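Local coordinates for protein amidohydrolase (PDB 4F0L) that probably acts as a metal-dependent deaminase of the amidohydrolase family, holding an iron(III) ion at its metal site in this crystal, at residues T222-T230 and W263-W274; A320-S328 and L368-I378. All coordinates share one frame; numbering follows the deposited sequence.

Contact 1: T222-T230 and W263-W274; sequences TPDELDSVT and WLLDHQDVTARW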
loop_
_atom_site.group_PDB
_atom_site.type_symbol
_atom_site.label_atom_id
_atom_site.label_comp_id
_atom_site.label_asym_id
_atom_site.label_seq_id
_atom_site.Cartn_x
_atom_site.Cartn_y
_atom_site.Cartn_z
ATOM N N THR B 222 -19.727 27.126 14.944
ATOM C CA THR B 222 -19.309 28.274 15.756
ATOM C C THR B 222 -18.923 27.807 17.174
ATOM O O THR B 222 -19.316 26.717 17.589
ATOM C CB THR B 222 -20.417 29.355 15.919
ATOM O OG1 THR B 222 -21.445 28.866 16.771
ATOM C CG2 THR B 222 -21.047 29.755 14.588
ATOM N N PRO B 223 -18.175 28.647 17.924
ATOM C CA PRO B 223 -17.858 28.307 19.322
ATOM C C PRO B 223 -19.074 28.004 20.209
ATOM O O PRO B 223 -19.046 27.052 20.973
ATOM C CB PRO B 223 -17.082 29.534 19.820
ATOM C CG PRO B 223 -16.407 30.033 18.582
ATOM C CD PRO B 223 -17.439 29.851 17.484
ATOM N N ASP B 224 -20.147 28.778 20.079
ATOM C CA ASP B 224 -21.370 28.531 20.859
ATOM C C ASP B 224 -22.018 27.205 20.487
ATOM O O ASP B 224 -22.493 26.465 21.352
ATOM C CB ASP B 224 -22.390 29.677 20.653
ATOM C CG ASP B 224 -21.927 30.994 21.264
ATOM O OD1 ASP B 224 -20.915 30.999 21.990
ATOM O OD2 ASP B 224 -22.596 32.035 21.060
ATOM N N GLU B 225 -22.053 26.898 19.196
ATOM C CA GLU B 225 -22.652 25.655 18.754
ATOM C C GLU B 225 -21.807 24.478 19.245
ATOM O O GLU B 225 -22.337 23.443 19.611
ATOM C CB GLU B 225 -22.769 25.614 17.243
ATOM C CG GLU B 225 -23.733 26.639 16.634
ATOM C CD GLU B 225 -23.459 26.881 15.151
ATOM O OE1 GLU B 225 -22.425 26.380 14.610
ATOM O OE2 GLU B 225 -24.263 27.594 14.521
ATOM N N LEU B 226 -20.491 24.655 19.251
ATOM C CA LEU B 226 -19.588 23.632 19.713
ATOM C C LEU B 226 -19.844 23.314 21.176
ATOM O O LEU B 226 -19.873 22.130 21.566
ATOM C CB LEU B 226 -18.143 24.082 19.486
ATOM C CG LEU B 226 -17.014 23.124 19.792
ATOM C CD1 LEU B 226 -17.174 21.896 18.912
ATOM C CD2 LEU B 226 -15.671 23.798 19.569
ATOM N N ASP B 227 -20.046 24.354 21.991
ATOM C CA ASP B 227 -20.411 24.148 23.395
ATOM C C ASP B 227 -21.686 23.319 23.554
ATOM O O ASP B 227 -21.698 22.361 24.321
ATOM C CB ASP B 227 -20.602 25.476 24.141
ATOM C CG ASP B 227 -19.304 26.222 24.368
ATOM O OD1 ASP B 227 -18.229 25.581 24.409
ATOM O OD2 ASP B 227 -19.370 27.463 24.520
ATOM N N SER B 228 -22.746 23.687 22.847
ATOM C CA SER B 228 -24.012 22.963 22.950
ATOM C C SER B 228 -23.903 21.500 22.546
ATOM O O SER B 228 -24.373 20.628 23.255
ATOM C CB SER B 228 -25.063 23.594 22.069
ATOM O OG SER B 228 -25.174 24.951 22.386
ATOM N N VAL B 229 -23.263 21.250 21.415
ATOM C CA VAL B 229 -23.192 19.893 20.863
ATOM C C VAL B 229 -22.400 18.972 21.772
ATOM O O VAL B 229 -22.817 17.840 22.024
ATOM C CB VAL B 229 -22.622 19.916 19.427
ATOM C CG1 VAL B 229 -22.326 18.524 18.926
ATOM C CG2 VAL B 229 -23.608 20.630 18.513
ATOM N N THR B 230 -21.302 19.473 22.320
ATOM C CA THR B 230 -20.406 18.642 23.123
ATOM C C THR B 230 -20.868 18.496 24.596
ATOM O O THR B 230 -20.222 17.828 25.401
ATOM C CB THR B 230 -18.950 19.153 23.008
ATOM O OG1 THR B 230 -18.869 20.506 23.444
ATOM C CG2 THR B 230 -18.495 19.132 21.561
ATOM N N TRP B 263 -6.365 26.296 19.196
ATOM C CA TRP B 263 -7.606 26.982 19.480
ATOM C C TRP B 263 -8.548 26.069 20.218
ATOM O O TRP B 263 -9.122 26.440 21.263
ATOM C CB TRP B 263 -8.207 27.471 18.189
ATOM C CG TRP B 263 -9.395 28.317 18.451
ATOM C CD1 TRP B 263 -9.458 29.706 18.499
ATOM C CD2 TRP B 263 -10.737 27.854 18.772
ATOM N NE1 TRP B 263 -10.728 30.113 18.810
ATOM C CE2 TRP B 263 -11.536 29.052 18.994
ATOM C CE3 TRP B 263 -11.335 26.613 18.897
ATOM C CZ2 TRP B 263 -12.870 28.986 19.312
ATOM C CZ3 TRP B 263 -12.682 26.562 19.231
ATOM C CH2 TRP B 263 -13.427 27.723 19.438
ATOM N N LEU B 264 -8.672 24.833 19.722
ATOM C CA LEU B 264 -9.521 23.859 20.356
ATOM C C LEU B 264 -9.084 23.581 21.818
ATOM O O LEU B 264 -9.916 23.540 22.727
ATOM C CB LEU B 264 -9.552 22.569 19.521
ATOM C CG LEU B 264 -10.611 21.538 19.913
ATOM C CD1 LEU B 264 -12.001 22.126 19.719
ATOM C CD2 LEU B 264 -10.447 20.256 19.081
ATOM N N LEU B 265 -7.791 23.377 22.046
ATOM C CA LEU B 265 -7.308 23.071 23.403
ATOM C C LEU B 265 -7.551 24.249 24.365
ATOM O O LEU B 265 -7.794 24.042 25.548
ATOM C CB LEU B 265 -5.828 22.704 23.390
ATOM C CG LEU B 265 -5.476 21.426 22.617
ATOM C CD1 LEU B 265 -3.978 21.178 22.668
ATOM C CD2 LEU B 265 -6.271 20.256 23.193
ATOM N N ASP B 266 -7.509 25.471 23.838
ATOM C CA ASP B 266 -7.742 26.671 24.653
ATOM C C ASP B 266 -9.214 26.938 24.951
ATOM O O ASP B 266 -9.517 27.597 25.959
ATOM C CB ASP B 266 -7.185 27.930 23.974
ATOM C CG ASP B 266 -5.663 27.988 23.973
ATOM O OD1 ASP B 266 -5.014 27.142 24.622
ATOM O OD2 ASP B 266 -5.110 28.906 23.339
ATOM N N HIS B 267 -10.126 26.451 24.111
ATOM C CA HIS B 267 -11.552 26.783 24.271
ATOM C C HIS B 267 -12.435 25.649 24.701
ATOM O O HIS B 267 -13.616 25.855 24.960
ATOM C CB HIS B 267 -12.103 27.370 22.982
ATOM C CG HIS B 267 -11.575 28.738 22.685
ATOM N ND1 HIS B 267 -10.416 28.938 22.035
ATOM C CD2 HIS B 267 -12.072 29.995 23.003
ATOM C CE1 HIS B 267 -10.194 30.256 21.920
ATOM N NE2 HIS B 267 -11.203 30.902 22.521
ATOM N N GLN B 268 -11.906 24.433 24.736
ATOM C CA GLN B 268 -12.675 23.290 25.204
ATOM C C GLN B 268 -11.819 22.529 26.201
ATOM O O GLN B 268 -10.588 22.566 26.150
ATOM C CB GLN B 268 -13.067 22.393 24.030
ATOM C CG GLN B 268 -14.091 23.000 23.087
ATOM C CD GLN B 268 -15.472 23.132 23.723
ATOM O OE1 GLN B 268 -15.882 22.304 24.544
ATOM N NE2 GLN B 268 -16.193 24.186 23.357
ATOM N N ASP B 269 -12.485 21.851 27.126
ATOM C CA ASP B 269 -11.821 20.939 28.061
ATOM C C ASP B 269 -11.494 19.609 27.355
ATOM O O ASP B 269 -12.238 18.627 27.489
ATOM C CB ASP B 269 -12.754 20.698 29.259
ATOM C CG ASP B 269 -12.083 19.934 30.385
ATOM O OD1 ASP B 269 -10.832 19.924 30.453
ATOM O OD2 ASP B 269 -12.817 19.341 31.207
ATOM N N VAL B 270 -10.405 19.573 26.592
ATOM C CA VAL B 270 -10.098 18.401 25.741
ATOM C C VAL B 270 -9.518 17.295 26.612
ATOM O O VAL B 270 -8.631 17.544 27.399
ATOM C CB VAL B 270 -9.143 18.773 24.590
ATOM C CG1 VAL B 270 -8.772 17.556 23.725
ATOM C CG2 VAL B 270 -9.779 19.844 23.708
ATOM N N THR B 271 -10.055 16.086 26.498
ATOM C CA THR B 271 -9.586 14.911 27.263
ATOM C C THR B 271 -9.588 13.672 26.332
ATOM O O THR B 271 -9.784 13.815 25.146
ATOM C CB THR B 271 -10.502 14.625 28.463
ATOM O OG1 THR B 271 -11.795 14.295 27.965
ATOM C CG2 THR B 271 -10.631 15.799 29.400
ATOM N N ALA B 272 -9.385 12.476 26.893
ATOM C CA ALA B 272 -9.487 11.206 26.179
ATOM C C ALA B 272 -10.896 10.952 25.617
ATOM O O ALA B 272 -11.103 10.026 24.833
ATOM C CB ALA B 272 -9.046 10.046 27.098
ATOM N N ARG B 273 -11.862 11.779 26.018
ATOM C CA ARG B 273 -13.212 11.736 25.452
ATOM C C ARG B 273 -13.174 12.180 23.974
ATOM O O ARG B 273 -14.070 11.843 23.190
ATOM C CB ARG B 273 -14.105 12.662 26.298
ATOM C CG ARG B 273 -15.547 12.778 25.905
ATOM C CD ARG B 273 -16.205 13.980 26.603
ATOM N NE ARG B 273 -17.552 14.111 26.066
ATOM C CZ ARG B 273 -18.213 15.237 25.875
ATOM N NH1 ARG B 273 -17.696 16.398 26.214
ATOM N NH2 ARG B 273 -19.423 15.174 25.322
ATOM N N TRP B 274 -12.152 12.972 23.636
ATOM C CA TRP B 274 -12.037 13.594 22.334
ATOM C C TRP B 274 -11.140 12.802 21.436
ATOM O O TRP B 274 -10.120 12.265 21.899
ATOM C CB TRP B 274 -11.487 15.005 22.448
ATOM C CG TRP B 274 -12.441 15.993 23.087
ATOM C CD1 TRP B 274 -12.916 16.026 24.410
ATOM C CD2 TRP B 274 -13.074 17.135 22.440
ATOM N NE1 TRP B 274 -13.775 17.083 24.596
ATOM C CE2 TRP B 274 -13.904 17.792 23.471
ATOM C CE3 TRP B 274 -13.037 17.668 21.161
ATOM C CZ2 TRP B 274 -14.666 18.921 23.191
ATOM C CZ3 TRP B 274 -13.817 18.809 20.887
ATOM C CH2 TRP B 274 -14.597 19.425 21.884
#
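Arg-273 meets the last carbonyl of 222-230 end-on, both terminal nitrogens converging on Thr-230 O. NH2 lies 2.8 Å from Thr-230 O and NH1 3.0 Å from the same atom. The oxygen sits in the guanidinium plane, whereas seen from the carbonyl the donors differ: NH1 arrives in its plane and NH2 from above it. The arginine chain runs extended from CG to NE to reach the helix end, and its NE and NH2 also bond to Ala-236 O and Leu-233 O, respectively. Thr-230 turns its other branches elsewhere: OG1 bonds back to Leu-226 O, while CG2 comes within 3.9 Å of Trp-274 CH2, the two side chains crossing nearly perpendicularly.

Gln-268, the first residue past helix 260-267, folds back at chi2 (-69°), and this bend brings its amide to Asp-227. Its NE2 donates to Asp-227 OD1 at 2.7 Å, nearly in line with the C-O bond, although the carboxylate and amide planes are 51° apart. The bond is short but bent at the hydrogen. The same NE2 lies 3.8 Å from Leu-226 CG, so the polar link borders an apolar patch.

In that patch Leu-226 CD2 approaches the Trp-263 ring at its edge, 4.1 Å from CZ3, and also meets Leu-264 CD1. Pro-223 CG completes it 3.8 Å from Trp-263 CZ2. His-267 ND1 stands over one face of that indole while bonding to Trp-263 O.

Helices 223-229 and 260-267 do not pack closely: their segment axes stay 12.4 Å apart at 62°, so side chains bridge them. Beneath, Thr-230, Leu-264, Arg-273 and Trp-274 rest on strand 238-242, while Leu-226 and Val-229 touch strand 210-215.

Contact 2: A320-S328 and L368-I378; sequences AGGKFGIGS and LFDGAVLGGNI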
loop_
_atom_site.group_PDB
_atom_site.type_symbol
_atom_site.label_atom_id
_atom_site.label_comp_id
_atom_site.label_asym_id
_atom_site.label_seq_id
_atom_site.Cartn_x
_atom_site.Cartn_y
_atom_site.Cartn_z
ATOM N N ALA B 320 5.433 12.043 23.600
ATOM C CA ALA B 320 4.722 12.785 24.634
ATOM C C ALA B 320 3.594 11.963 25.298
ATOM O O ALA B 320 2.806 12.504 26.085
ATOM C CB ALA B 320 4.185 14.075 24.061
ATOM N N GLY B 321 3.534 10.667 24.999
ATOM C CA GLY B 321 2.484 9.776 25.517
ATOM C C GLY B 321 1.175 9.829 24.745
ATOM O O GLY B 321 0.137 9.406 25.250
ATOM N N GLY B 322 1.189 10.389 23.544
ATOM C CA GLY B 322 -0.039 10.492 22.775
ATOM C C GLY B 322 -0.477 9.134 22.285
ATOM O O GLY B 322 0.347 8.271 22.043
ATOM N N LYS B 323 -1.781 8.938 22.164
ATOM C CA LYS B 323 -2.335 7.702 21.667
ATOM C C LYS B 323 -3.113 7.966 20.375
ATOM O O LYS B 323 -3.663 9.059 20.182
ATOM C CB LYS B 323 -3.257 7.099 22.722
ATOM C CG LYS B 323 -2.556 6.524 23.952
ATOM C CD LYS B 323 -3.610 6.143 24.999
ATOM C CE LYS B 323 -3.009 5.430 26.202
ATOM N NZ LYS B 323 -2.372 6.373 27.126
ATOM N N PHE B 324 -3.191 6.954 19.517
ATOM C CA PHE B 324 -3.814 7.095 18.184
ATOM C C PHE B 324 -4.615 5.862 17.789
ATOM O O PHE B 324 -4.433 4.779 18.366
ATOM C CB PHE B 324 -2.731 7.356 17.123
ATOM C CG PHE B 324 -2.012 6.107 16.669
ATOM C CD1 PHE B 324 -0.990 5.575 17.409
ATOM C CD2 PHE B 324 -2.400 5.461 15.487
ATOM C CE1 PHE B 324 -0.342 4.410 17.005
ATOM C CE2 PHE B 324 -1.765 4.286 15.070
ATOM C CZ PHE B 324 -0.733 3.755 15.856
ATOM N N GLY B 325 -5.504 6.050 16.816
ATOM C CA GLY B 325 -6.125 4.979 16.065
ATOM C C GLY B 325 -6.141 5.279 14.565
ATOM O O GLY B 325 -5.706 6.357 14.107
ATOM N N ILE B 326 -6.653 4.331 13.795
ATOM C CA ILE B 326 -6.732 4.469 12.355
ATOM C C ILE B 326 -8.152 4.370 11.850
ATOM O O ILE B 326 -8.980 3.608 12.387
ATOM C CB ILE B 326 -5.876 3.424 11.600
ATOM C CG1 ILE B 326 -6.196 1.993 12.081
ATOM C CG2 ILE B 326 -4.389 3.769 11.752
ATOM C CD1 ILE B 326 -5.569 0.891 11.228
ATOM N N GLY B 327 -8.419 5.166 10.815
ATOM C CA GLY B 327 -9.684 5.151 10.130
ATOM C C GLY B 327 -9.549 5.182 8.620
ATOM O O GLY B 327 -8.726 5.911 8.072
ATOM N N SER B 328 -10.403 4.416 7.949
ATOM C CA SER B 328 -10.388 4.351 6.482
ATOM C C SER B 328 -10.943 5.627 5.823
ATOM O O SER B 328 -10.652 5.904 4.667
ATOM C CB SER B 328 -11.188 3.148 6.032
ATOM O OG SER B 328 -10.570 1.946 6.446
ATOM N N LEU B 368 2.906 -0.364 16.157
ATOM C CA LEU B 368 1.818 0.274 15.455
ATOM C C LEU B 368 0.507 -0.461 15.695
ATOM O O LEU B 368 -0.529 0.171 15.913
ATOM C CB LEU B 368 2.125 0.335 13.967
ATOM C CG LEU B 368 3.140 1.427 13.620
ATOM C CD1 LEU B 368 3.330 1.420 12.125
ATOM C CD2 LEU B 368 2.714 2.815 14.113
ATOM N N PHE B 369 0.559 -1.778 15.657
ATOM C CA PHE B 369 -0.629 -2.572 15.833
ATOM C C PHE B 369 -1.163 -2.408 17.245
ATOM O O PHE B 369 -2.348 -2.126 17.406
ATOM C CB PHE B 369 -0.407 -4.050 15.557
ATOM C CG PHE B 369 -1.660 -4.852 15.669
ATOM C CD1 PHE B 369 -2.554 -4.910 14.622
ATOM C CD2 PHE B 369 -1.986 -5.502 16.867
ATOM C CE1 PHE B 369 -3.739 -5.648 14.728
ATOM C CE2 PHE B 369 -3.167 -6.212 16.977
ATOM C CZ PHE B 369 -4.038 -6.292 15.904
ATOM N N ASP B 370 -0.308 -2.533 18.259
ATOM C CA ASP B 370 -0.758 -2.376 19.632
ATOM C C ASP B 370 -1.331 -0.982 19.823
ATOM O O ASP B 370 -2.357 -0.796 20.464
ATOM C CB ASP B 370 0.393 -2.536 20.640
ATOM C CG ASP B 370 0.743 -3.968 20.943
ATOM O OD1 ASP B 370 -0.046 -4.920 20.673
ATOM O OD2 ASP B 370 1.814 -4.139 21.535
ATOM N N GLY B 371 -0.607 0.012 19.343
ATOM C CA GLY B 371 -1.009 1.415 19.540
ATOM C C GLY B 371 -2.373 1.703 18.934
ATOM O O GLY B 371 -3.234 2.330 19.567
ATOM N N ALA B 372 -2.590 1.208 17.714
ATOM C CA ALA B 372 -3.805 1.529 16.991
ATOM C C ALA B 372 -5.015 0.837 17.584
ATOM O O ALA B 372 -6.129 1.421 17.595
ATOM C CB ALA B 372 -3.658 1.212 15.502
ATOM N N VAL B 373 -4.836 -0.393 18.078
ATOM C CA VAL B 373 -5.918 -1.065 18.830
ATOM C C VAL B 373 -6.284 -0.290 20.105
ATOM O O VAL B 373 -7.474 -0.109 20.391
ATOM C CB VAL B 373 -5.542 -2.512 19.226
ATOM C CG1 VAL B 373 -6.552 -3.080 20.230
ATOM C CG2 VAL B 373 -5.447 -3.404 17.951
ATOM N N LEU B 374 -5.262 0.086 20.889
ATOM C CA LEU B 374 -5.431 0.778 22.166
ATOM C C LEU B 374 -6.119 2.134 22.004
ATOM O O LEU B 374 -7.155 2.399 22.645
ATOM C CB LEU B 374 -4.071 0.957 22.874
ATOM C CG LEU B 374 -4.025 1.686 24.216
ATOM C CD1 LEU B 374 -4.720 0.900 25.312
ATOM C CD2 LEU B 374 -2.578 1.999 24.605
ATOM N N GLY B 375 -5.573 2.988 21.158
ATOM C CA GLY B 375 -6.133 4.340 20.969
ATOM C C GLY B 375 -7.463 4.282 20.253
ATOM O O GLY B 375 -8.385 5.018 20.559
ATOM N N GLY B 376 -7.578 3.353 19.324
ATOM C CA GLY B 376 -8.834 3.148 18.643
ATOM C C GLY B 376 -9.990 2.838 19.567
ATOM O O GLY B 376 -11.038 3.444 19.483
ATOM N N ASN B 377 -9.801 1.881 20.459
ATOM C CA ASN B 377 -10.888 1.534 21.397
ATOM C C ASN B 377 -11.242 2.690 22.344
ATOM O O ASN B 377 -12.397 2.878 22.652
ATOM C CB ASN B 377 -10.579 0.240 22.132
ATOM C CG ASN B 377 -10.927 -0.962 21.296
ATOM O OD1 ASN B 377 -11.800 -0.876 20.421
ATOM N ND2 ASN B 377 -10.234 -2.100 21.528
ATOM N N ILE B 378 -10.246 3.477 22.765
ATOM C CA ILE B 378 -10.520 4.657 23.592
ATOM C C ILE B 378 -11.377 5.680 22.812
ATOM O O ILE B 378 -12.393 6.136 23.313
ATOM C CB ILE B 378 -9.215 5.300 24.143
ATOM C CG1 ILE B 378 -8.497 4.350 25.145
ATOM C CG2 ILE B 378 -9.502 6.689 24.736
ATOM C CD1 ILE B 378 -7.020 4.685 25.395
HETATM O O HOH W 1 -2.081 4.575 20.752
HETATM O O HOH W 2 -7.893 2.265 15.551
#
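Phe-324 and Ala-372 form the centre of the apolar packing between strand 323-326 and helix 364-379. The phenyl ring lies against the helix backbone, with Gly-371 O and Ala-372 CA over one face; its CE2 is 3.6 Å from Ala-372 CB. CZ reaches on to Leu-368 CD2. Although the CB of Phe-324 points away from the helix, chi1 of 80° sets CG between the backbone N and carbonyl carbon, which swings the ring back over residues 368-372. On the more exposed side, Lys-323 makes its contacts with methylenes: CD lies 3.7 Å from Ile-378 CD1, crossing that side chain at about a right angle, and CE touches Leu-374 CD2.

The backbones come close where glycines face one another. Gly-325 CA and Gly-376 CA are 4.2 Å apart, and with Gly-371 and Gly-375 also on this face of the helix, strand and helix main chains can come together. Phe-324 O takes a CA-H...O contact from Gly-375 CA at 3.1 Å and a longer one from Ala-372 CA.

Polar groups of the two backbones are joined through two waters. Water 1 accepts from Phe-324 N and donates to Gly-371 O, 2.8 Å away; water 2 does the same between Ile-326 N and Ala-372 O. Each thereby pairs a strand N-H with a helix carbonyl that already accepts from the helix residue four positions on.

The short axes pass 5.5 Å apart at 91°, a perpendicular crossing. At its edges the strand bonds to strand 296-299 and, through Ile-326, to Leu-64 of strand 56-66, beside the metal ligand His-65. A barrel strand leading into metal ligand Asp-329 and covered outside by a helix fits the TIM-barrel fold of the amidohydrolase family.

How the contacts relate
Along the chain the contacts come in series: 222-230 and 263-274 close contact 1 before 320-328 opens contact 2. Their centres lie 21 Å apart, yet they touch where Ala-272 O packs 3.7 Å from Ile-378 CG2. Both belong to the amidohydrolase domain and to its run of parallel strands 238-242, 274-276, 296-299 and 323-326: contact 1 rests on 238-242 and runs into 274-276, while contact 2 includes 323-326 itself. Contact 1 nears the iron site through Leu-264 of helix 260-267, its side chain about 9 Å from that of His-241; contact 2 through Ile-326 of strand 323-326, about 8 Å from that of His-65. Together they join helices to parts of the barrel whose strands lead to the metal ligands.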